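LYND (Lyngbya aestuarii, PDB 4V1T) probably acts as a zinc-containing cyanobactin heterocyclase of the YcaO family, using ATP and magnesium to turn residues of a precursor peptide into azoline rings. Local coordinates at residues C206-H209 / R210-N214; E349-V352 / Q353-H357; L421-A424 / V425-Y428. All coordinates share one frame; numbering follows the deposited sequence.

Contact 1. Residues C206-H209 / R210-N214. With ZN (zinc ion), chain K.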
loop_
_atom_site.group_PDB
_atom_site.type_symbol
_atom_site.label_atom_id
_atom_site.label_comp_id
_atom_site.label_asym_id
_atom_site.label_seq_id
_atom_site.Cartn_x
_atom_site.Cartn_y
_atom_site.Cartn_z
ATOM N N CYS B 206 -17.066 -6.763 -21.051
ATOM C CA CYS B 206 -15.705 -6.677 -20.502
ATOM C C CYS B 206 -15.712 -6.976 -19.002
ATOM O O CYS B 206 -14.859 -7.696 -18.490
ATOM C CB CYS B 206 -15.088 -5.288 -20.731
ATOM S SG CYS B 206 -14.729 -4.847 -22.443
ATOM N N LEU B 207 -16.684 -6.391 -18.312
ATOM C CA LEU B 207 -16.850 -6.577 -16.875
ATOM C C LEU B 207 -17.355 -7.992 -16.565
ATOM O O LEU B 207 -16.829 -8.684 -15.685
ATOM C CB LEU B 207 -17.820 -5.524 -16.331
ATOM C CG LEU B 207 -18.284 -5.654 -14.885
ATOM C CD1 LEU B 207 -17.132 -5.447 -13.924
ATOM C CD2 LEU B 207 -19.394 -4.668 -14.598
ATOM N N ALA B 208 -18.368 -8.431 -17.298
ATOM C CA ALA B 208 -18.972 -9.734 -17.054
ATOM C C ALA B 208 -17.926 -10.849 -17.105
ATOM O O ALA B 208 -17.955 -11.773 -16.300
ATOM C CB ALA B 208 -20.077 -9.990 -18.058
ATOM N N HIS B 209 -16.992 -10.742 -18.044
ATOM C CA HIS B 209 -15.951 -11.746 -18.226
ATOM C C HIS B 209 -15.086 -11.872 -16.966
ATOM O O HIS B 209 -14.603 -12.943 -16.644
ATOM C CB HIS B 209 -15.084 -11.392 -19.436
ATOM C CG HIS B 209 -14.145 -12.477 -19.856
ATOM N ND1 HIS B 209 -12.841 -12.550 -19.416
ATOM C CD2 HIS B 209 -14.316 -13.526 -20.701
ATOM C CE1 HIS B 209 -12.252 -13.599 -19.963
ATOM N NE2 HIS B 209 -13.126 -14.209 -20.747
ATOM N N ARG B 210 -14.888 -10.770 -16.256
ATOM C CA ARG B 210 -14.148 -10.810 -15.003
ATOM C C ARG B 210 -15.042 -11.303 -13.862
ATOM O O ARG B 210 -14.620 -12.112 -13.035
ATOM C CB ARG B 210 -13.584 -9.421 -14.667
ATOM C CG ARG B 210 -12.553 -8.881 -15.656
ATOM C CD ARG B 210 -11.244 -9.653 -15.575
ATOM N NE ARG B 210 -10.343 -9.299 -16.668
ATOM C CZ ARG B 210 -9.417 -8.349 -16.612
ATOM N NH1 ARG B 210 -9.240 -7.630 -15.513
ATOM N NH2 ARG B 210 -8.661 -8.113 -17.674
ATOM N N LEU B 211 -16.273 -10.807 -13.822
ATOM C CA LEU B 211 -17.218 -11.162 -12.761
ATOM C C LEU B 211 -17.504 -12.653 -12.703
ATOM O O LEU B 211 -17.398 -13.257 -11.636
ATOM C CB LEU B 211 -18.542 -10.414 -12.946
ATOM C CG LEU B 211 -18.577 -8.935 -12.589
ATOM C CD1 LEU B 211 -19.945 -8.339 -12.896
ATOM C CD2 LEU B 211 -18.224 -8.717 -11.128
ATOM N N ARG B 212 -17.875 -13.234 -13.843
ATOM C CA ARG B 212 -18.140 -14.677 -13.950
ATOM C C ARG B 212 -16.993 -15.484 -13.343
ATOM O O ARG B 212 -17.206 -16.429 -12.597
ATOM C CB ARG B 212 -18.354 -15.076 -15.419
ATOM C CG ARG B 212 -19.805 -15.034 -15.875
ATOM C CD ARG B 212 -19.933 -14.697 -17.353
ATOM N NE ARG B 212 -21.265 -14.190 -17.661
ATOM C CZ ARG B 212 -21.564 -13.426 -18.708
ATOM N NH1 ARG B 212 -20.629 -13.063 -19.587
ATOM N NH2 ARG B 212 -22.811 -13.008 -18.872
ATOM N N GLY B 213 -15.774 -15.079 -13.663
ATOM C CA GLY B 213 -14.590 -15.758 -13.183
ATOM C C GLY B 213 -14.356 -15.615 -11.696
ATOM O O GLY B 213 -13.950 -16.567 -11.031
ATOM N N ASN B 214 -14.608 -14.426 -11.163
ATOM C CA ASN B 214 -14.390 -14.171 -9.744
ATOM C C ASN B 214 -15.560 -14.605 -8.852
ATOM O O ASN B 214 -15.587 -14.291 -7.664
ATOM C CB ASN B 214 -14.080 -12.684 -9.532
ATOM C CG ASN B 214 -12.825 -12.251 -10.258
ATOM O OD1 ASN B 214 -11.884 -13.028 -10.404
ATOM N ND2 ASN B 214 -12.799 -11.006 -10.716
HETATM ZN ZN ZN K . -16.253 -5.231 -24.222
#
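The guanidinium of Arg212 carries Ala208 CB on one of its faces, 3.4 Å above the plane and displaced toward the rim. Arg212 NH1 comes nearest, 3.5 Å from Ala208 CB. A chi1 of -92° and a bend at chi2 (149°) together bring the arginine chain back along the helix, and the flat charged end thereby lies over the alanine one turn earlier. A long, weak ion pair of Arg212 NH1 with Asp205 adds little more. The imidazole of His209 is turned to another side of the helix and rests on Arg308, Gln433 and Tyr428. Its ND1, covered within the helix, has no polar partner in the model.

The helix itself is held by backbone bonds. Leu211 N gives a bond of 2.9 Å to Leu207 O, and Arg212 N gives one of the same length to Ala208 O. On the buried flank, the branch point CG of Leu207 meets CD1 of Leu211 at 3.7 Å, the two chains crossing at a slant, while Leu211 also rests on Tyr161 and Leu162. Arg210 points its charge elsewhere, into a salt bridge with Asp724.

At the start of the stretch Cys206 SG binds zinc at 2.4 Å, and Cys203, Cys311 and Cys314 complete the ion's shell. The arrangement is that of a four-cysteine zinc site built from two CxxC pairs, with helix 204-213 starting between the cysteines of the first pair and carrying the second, Cys206.

Contact 2. Residues E349-V352 / Q353-H357. With ADP (adenosine-5'-diphosphate), chain L.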
loop_
_atom_site.group_PDB
_atom_site.type_symbol
_atom_site.label_atom_id
_atom_site.label_comp_id
_atom_site.label_asym_id
_atom_site.label_seq_id
_atom_site.Cartn_x
_atom_site.Cartn_y
_atom_site.Cartn_z
ATOM N N GLU B 349 9.225 -3.855 -7.766
ATOM C CA GLU B 349 8.340 -2.772 -7.360
ATOM C C GLU B 349 7.685 -2.103 -8.568
ATOM O O GLU B 349 6.532 -1.686 -8.506
ATOM C CB GLU B 349 9.104 -1.741 -6.524
ATOM C CG GLU B 349 9.557 -2.274 -5.169
ATOM C CD GLU B 349 11.053 -2.511 -5.077
ATOM O OE1 GLU B 349 11.626 -3.161 -5.972
ATOM O OE2 GLU B 349 11.659 -2.055 -4.091
ATOM N N GLN B 350 8.426 -1.990 -9.662
ATOM C CA GLN B 350 7.852 -1.503 -10.909
ATOM C C GLN B 350 6.802 -2.494 -11.411
ATOM O O GLN B 350 5.699 -2.097 -11.789
ATOM C CB GLN B 350 8.940 -1.309 -11.971
ATOM C CG GLN B 350 8.415 -0.937 -13.351
ATOM C CD GLN B 350 7.738 0.416 -13.396
ATOM O OE1 GLN B 350 6.818 0.695 -12.635
ATOM N NE2 GLN B 350 8.196 1.272 -14.298
ATOM N N THR B 351 7.154 -3.776 -11.412
ATOM C CA THR B 351 6.242 -4.840 -11.872
ATOM C C THR B 351 4.936 -4.779 -11.091
ATOM O O THR B 351 3.854 -4.821 -11.670
ATOM C CB THR B 351 6.874 -6.228 -11.697
ATOM O OG1 THR B 351 8.124 -6.275 -12.396
ATOM C CG2 THR B 351 5.942 -7.343 -12.223
ATOM N N VAL B 352 5.047 -4.656 -9.772
ATOM C CA VAL B 352 3.865 -4.602 -8.925
ATOM C C VAL B 352 3.049 -3.369 -9.291
ATOM O O VAL B 352 1.873 -3.473 -9.611
ATOM C CB VAL B 352 4.239 -4.595 -7.428
ATOM C CG1 VAL B 352 3.066 -4.144 -6.566
ATOM C CG2 VAL B 352 4.668 -5.989 -6.995
ATOM N N GLN B 353 3.688 -2.205 -9.306
ATOM C CA GLN B 353 2.971 -0.958 -9.590
ATOM C C GLN B 353 2.192 -1.004 -10.904
ATOM O O GLN B 353 1.042 -0.575 -10.966
ATOM C CB GLN B 353 3.924 0.233 -9.629
ATOM C CG GLN B 353 3.198 1.530 -9.962
ATOM C CD GLN B 353 4.005 2.764 -9.662
ATOM O OE1 GLN B 353 4.967 2.722 -8.900
ATOM N NE2 GLN B 353 3.611 3.881 -10.258
ATOM N N LYS B 354 2.826 -1.524 -11.945
ATOM C CA LYS B 354 2.225 -1.549 -13.272
ATOM C C LYS B 354 0.983 -2.441 -13.310
ATOM O O LYS B 354 0.090 -2.229 -14.131
ATOM C CB LYS B 354 3.253 -2.031 -14.302
ATOM C CG LYS B 354 2.787 -1.935 -15.754
ATOM C CD LYS B 354 3.952 -2.120 -16.718
ATOM C CE LYS B 354 3.479 -2.242 -18.157
ATOM N NZ LYS B 354 4.564 -2.736 -19.050
ATOM N N TYR B 355 0.926 -3.432 -12.423
ATOM C CA TYR B 355 -0.140 -4.429 -12.482
ATOM C C TYR B 355 -0.927 -4.568 -11.168
ATOM O O TYR B 355 -1.698 -5.508 -11.008
ATOM C CB TYR B 355 0.449 -5.781 -12.904
ATOM C CG TYR B 355 1.111 -5.745 -14.268
ATOM C CD1 TYR B 355 0.353 -5.689 -15.429
ATOM C CD2 TYR B 355 2.495 -5.758 -14.396
ATOM C CE1 TYR B 355 0.953 -5.634 -16.673
ATOM C CE2 TYR B 355 3.102 -5.702 -15.638
ATOM C CZ TYR B 355 2.328 -5.643 -16.774
ATOM O OH TYR B 355 2.924 -5.597 -18.019
ATOM N N GLN B 356 -0.748 -3.619 -10.252
ATOM C CA GLN B 356 -1.521 -3.573 -9.002
ATOM C C GLN B 356 -3.011 -3.606 -9.273
ATOM O O GLN B 356 -3.763 -4.261 -8.549
ATOM C CB GLN B 356 -1.249 -2.283 -8.221
ATOM C CG GLN B 356 0.167 -2.098 -7.753
ATOM C CD GLN B 356 0.366 -0.848 -6.905
ATOM O OE1 GLN B 356 1.250 -0.805 -6.052
ATOM N NE2 GLN B 356 -0.439 0.179 -7.148
ATOM N N HIS B 357 -3.423 -2.880 -10.312
ATOM C CA HIS B 357 -4.839 -2.723 -10.653
ATOM C C HIS B 357 -5.532 -4.050 -10.960
ATOM O O HIS B 357 -6.760 -4.147 -10.910
ATOM C CB HIS B 357 -4.989 -1.776 -11.846
ATOM C CG HIS B 357 -4.274 -2.234 -13.077
ATOM N ND1 HIS B 357 -4.918 -2.869 -14.119
ATOM C CD2 HIS B 357 -2.971 -2.161 -13.429
ATOM C CE1 HIS B 357 -4.040 -3.161 -15.061
ATOM N NE2 HIS B 357 -2.852 -2.741 -14.666
HETATM P PB ADP L . 7.595 -20.766 -9.260
HETATM O O1B ADP L . 7.387 -21.270 -10.666
HETATM O O2B ADP L . 8.525 -21.613 -8.442
HETATM O O3B ADP L . 6.307 -20.420 -8.576
HETATM P PA ADP L . 8.293 -18.006 -8.668
HETATM O O1A ADP L . 9.665 -17.391 -8.565
HETATM O O2A ADP L . 7.481 -18.206 -7.401
HETATM O O3A ADP L . 8.407 -19.386 -9.507
HETATM O "O5'" ADP L . 7.436 -17.106 -9.672
HETATM C "C5'" ADP L . 6.040 -17.283 -9.808
HETATM C "C4'" ADP L . 5.615 -16.661 -11.128
HETATM O "O4'" ADP L . 5.739 -15.242 -11.070
HETATM C "C3'" ADP L . 6.503 -17.113 -12.273
HETATM O "O3'" ADP L . 5.692 -17.252 -13.433
HETATM C "C2'" ADP L . 7.490 -15.992 -12.493
HETATM O "O2'" ADP L . 7.848 -15.837 -13.869
HETATM C "C1'" ADP L . 6.718 -14.782 -12.005
HETATM N N9 ADP L . 7.623 -13.787 -11.385
HETATM C C8 ADP L . 8.352 -13.949 -10.260
HETATM N N7 ADP L . 9.053 -12.822 -9.981
HETATM C C5 ADP L . 8.768 -11.924 -10.935
HETATM C C6 ADP L . 9.171 -10.537 -11.238
HETATM N N6 ADP L . 10.041 -9.906 -10.417
HETATM N N1 ADP L . 8.652 -9.947 -12.336
HETATM C C2 ADP L . 7.787 -10.586 -13.145
HETATM N N3 ADP L . 7.377 -11.853 -12.926
HETATM C C4 ADP L . 7.826 -12.562 -11.863
#
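Thr351 and Tyr355 make the close-packed side of this part of helix 348-355. The carbonyl oxygen of Thr351 sits at the edge of the Tyr355 ring, near its plane and 3.2 Å from CD2. Along the same side Thr351 reaches the adenine, its OG1 3.7 Å and its methyl CG2 3.8 Å from N1 of ADP. With CG2 anti to the backbone N, OG1 (chi1 -57°) falls beside that N, where it is hydrogen-bonded to Asn536 and Thr347. Val352 is buried too, against Ala418 of helix 413-429.

The other side is looser. Gln350 OE1 comes no nearer than 4.2 Å to Gln353 CB, and the two amide planes are turned 79° apart. The extended chain of Lys354 leads outward, and Gln350 and Gln353 pack on Ala376 and Pro375 of the second subunit. What ties this side down is backbone: Lys354 N to Gln350 O at 2.9 Å and Gln353 N to Glu349 O at 3.0 Å.

The chemistry implies division of labour: the threonine hydroxyl is engaged by protein partners, and although it lies as near the base as the methyl does, the approach of Thr351 to the adenine is probably chiefly van der Waals.

Contact 3. Residues L421-A424 / V425-Y428. With MG (magnesium ion), chain M; ADP (adenosine-5'-diphosphate), chain L.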
loop_
_atom_site.group_PDB
_atom_site.type_symbol
_atom_site.label_atom_id
_atom_site.label_comp_id
_atom_site.label_asym_id
_atom_site.label_seq_id
_atom_site.Cartn_x
_atom_site.Cartn_y
_atom_site.Cartn_z
ATOM N N LEU B 421 1.995 -12.001 -7.177
ATOM C CA LEU B 421 1.134 -11.312 -8.131
ATOM C C LEU B 421 1.264 -11.921 -9.528
ATOM O O LEU B 421 0.272 -12.192 -10.195
ATOM C CB LEU B 421 1.473 -9.819 -8.179
ATOM C CG LEU B 421 0.793 -8.999 -9.282
ATOM C CD1 LEU B 421 -0.715 -9.018 -9.138
ATOM C CD2 LEU B 421 1.312 -7.577 -9.253
ATOM N N CYS B 422 2.500 -12.134 -9.956
ATOM C CA CYS B 422 2.768 -12.602 -11.307
ATOM C C CYS B 422 2.402 -14.074 -11.500
ATOM O O CYS B 422 2.053 -14.473 -12.610
ATOM C CB CYS B 422 4.236 -12.360 -11.669
ATOM S SG CYS B 422 4.662 -10.596 -11.794
ATOM N N GLU B 423 2.452 -14.875 -10.440
ATOM C CA GLU B 423 1.998 -16.266 -10.550
ATOM C C GLU B 423 0.495 -16.301 -10.729
ATOM O O GLU B 423 -0.036 -17.103 -11.492
ATOM C CB GLU B 423 2.387 -17.102 -9.319
ATOM C CG GLU B 423 2.611 -18.579 -9.650
ATOM C CD GLU B 423 2.724 -19.476 -8.429
ATOM O OE1 GLU B 423 1.744 -19.582 -7.654
ATOM O OE2 GLU B 423 3.797 -20.093 -8.255
ATOM N N ALA B 424 -0.200 -15.421 -10.020
ATOM C CA ALA B 424 -1.659 -15.380 -10.106
ATOM C C ALA B 424 -2.101 -14.990 -11.531
ATOM O O ALA B 424 -3.035 -15.570 -12.085
ATOM C CB ALA B 424 -2.221 -14.422 -9.074
ATOM N N VAL B 425 -1.409 -14.021 -12.125
ATOM C CA VAL B 425 -1.693 -13.612 -13.498
ATOM C C VAL B 425 -1.236 -14.686 -14.490
ATOM O O VAL B 425 -1.850 -14.878 -15.536
ATOM C CB VAL B 425 -1.012 -12.275 -13.838
ATOM C CG1 VAL B 425 -1.238 -11.906 -15.295
ATOM C CG2 VAL B 425 -1.533 -11.174 -12.932
ATOM N N GLU B 426 -0.159 -15.382 -14.147
ATOM C CA GLU B 426 0.331 -16.484 -14.948
ATOM C C GLU B 426 -0.735 -17.576 -15.047
ATOM O O GLU B 426 -1.028 -18.067 -16.130
ATOM C CB GLU B 426 1.619 -17.053 -14.334
ATOM C CG GLU B 426 2.158 -18.321 -15.018
ATOM C CD GLU B 426 2.829 -19.274 -14.037
ATOM O OE1 GLU B 426 3.653 -18.816 -13.220
ATOM O OE2 GLU B 426 2.525 -20.486 -14.076
ATOM N N ARG B 427 -1.304 -17.951 -13.908
ATOM C CA ARG B 427 -2.295 -19.008 -13.876
ATOM C C ARG B 427 -3.560 -18.608 -14.618
ATOM O O ARG B 427 -4.150 -19.421 -15.322
ATOM C CB ARG B 427 -2.627 -19.394 -12.435
ATOM C CG ARG B 427 -1.439 -19.929 -11.643
ATOM C CD ARG B 427 -1.044 -21.345 -12.035
ATOM N NE ARG B 427 0.259 -21.708 -11.470
ATOM C CZ ARG B 427 0.469 -22.005 -10.186
ATOM N NH1 ARG B 427 -0.536 -21.986 -9.310
ATOM N NH2 ARG B 427 1.692 -22.319 -9.769
ATOM N N TYR B 428 -3.972 -17.354 -14.488
ATOM C CA TYR B 428 -5.162 -16.878 -15.191
ATOM C C TYR B 428 -4.975 -16.899 -16.709
ATOM O O TYR B 428 -5.846 -17.354 -17.442
ATOM C CB TYR B 428 -5.539 -15.467 -14.732
ATOM C CG TYR B 428 -6.530 -14.782 -15.659
ATOM C CD1 TYR B 428 -7.895 -14.966 -15.506
ATOM C CD2 TYR B 428 -6.091 -13.964 -16.697
ATOM C CE1 TYR B 428 -8.799 -14.355 -16.355
ATOM C CE2 TYR B 428 -6.988 -13.347 -17.557
ATOM C CZ TYR B 428 -8.340 -13.541 -17.380
ATOM O OH TYR B 428 -9.228 -12.925 -18.229
HETATM MG MG MG M . 5.136 -21.170 -7.230
HETATM P PB ADP L . 7.595 -20.766 -9.260
HETATM O O1B ADP L . 7.387 -21.270 -10.666
HETATM O O2B ADP L . 8.525 -21.613 -8.442
HETATM O O3B ADP L . 6.307 -20.420 -8.576
HETATM P PA ADP L . 8.293 -18.006 -8.668
HETATM O O1A ADP L . 9.665 -17.391 -8.565
HETATM O O2A ADP L . 7.481 -18.206 -7.401
HETATM O O3A ADP L . 8.407 -19.386 -9.507
HETATM O "O5'" ADP L . 7.436 -17.106 -9.672
HETATM C "C5'" ADP L . 6.040 -17.283 -9.808
HETATM C "C4'" ADP L . 5.615 -16.661 -11.128
HETATM O "O4'" ADP L . 5.739 -15.242 -11.070
HETATM C "C3'" ADP L . 6.503 -17.113 -12.273
HETATM O "O3'" ADP L . 5.692 -17.252 -13.433
HETATM C "C2'" ADP L . 7.490 -15.992 -12.493
HETATM O "O2'" ADP L . 7.848 -15.837 -13.869
HETATM C "C1'" ADP L . 6.718 -14.782 -12.005
HETATM N N9 ADP L . 7.623 -13.787 -11.385
HETATM C C8 ADP L . 8.352 -13.949 -10.260
HETATM N N7 ADP L . 9.053 -12.822 -9.981
HETATM C C5 ADP L . 8.768 -11.924 -10.935
HETATM C C6 ADP L . 9.171 -10.537 -11.238
HETATM N N6 ADP L . 10.041 -9.906 -10.417
HETATM N N1 ADP L . 8.652 -9.947 -12.336
HETATM C C2 ADP L . 7.787 -10.586 -13.145
HETATM N N3 ADP L . 7.377 -11.853 -12.926
HETATM C C4 ADP L . 7.826 -12.562 -11.863
HETATM O O HOH W 1 4.677 -20.463 -11.344
HETATM O O HOH W 2 6.501 -21.876 -5.891
HETATM O O HOH W 3 5.393 -19.048 -6.420
HETATM O O HOH W 4 3.426 -21.052 -6.127
#
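This is a contact between successive turns of one buried helix, 413-429, on the flank that faces the magnesium and nucleotide. Glu423 carries it. Its OE2 binds magnesium at 2.0 Å, beside ADP O3B and three waters, and one further atom completes six ligands. The other oxygen, OE1, is hydrogen-bonded to the backbone N of Ser407 and also faces Arg427. The two side chains run alongside each other, carboxylate and guanidinium stacked with planes 25° apart. Glu423 OE1 stands 3.5 Å from Arg427 NH2 but well out of the guanidinium plane, a salt bridge of charge alone to which no N-H points. A bend at chi2 (-74°) lays the guanidinium alongside Glu423, whose CG and CD lie over one of its faces.

Glu426 takes the sugar: ADP O3' donates to its OE1 at 2.6 Å. A water lies between this atom and Glu423 OE2, 2.7 Å from Glu426 OE1. The long salt bridge from Arg427 NE to Glu426 OE2 brings the second acid into the same network. One turn back, Cys422 SG touches ADP N3 at 3.2 Å, extending the contact to the base. A leucine in place of Arg427 would probably leave both glutamates without their shared positive neighbour and the metal-binding carboxylate less firmly held on that side.

Around this helix, strand 406-410 lies against Glu423, Ala424 and Arg427, strand 532-535 against Glu426, and helix 204-213 meets Tyr428 at the far end.

Three local helical contacts show how one kind of backbone serves different places. Contacts 1 and 3 are buried, whereas contact 2 is partly exposed and borders the second subunit. Metal chemistry divides the buried pair: thiolate to zinc in contact 1, carboxylate to magnesium in contact 3. Contacts 2 and 3 share the nucleotide, approaching its adenine from separate helices that touch where Thr351 CG2 lies 3.5 Å from Cys422 SG. Contact 1 stands apart from ADP, yet joins contact 3 through His209 CE1, 3.6 Å from Tyr428 OH. Helix 413-429 is therefore the element both others lean on, while contacts 1 and 2 do not touch.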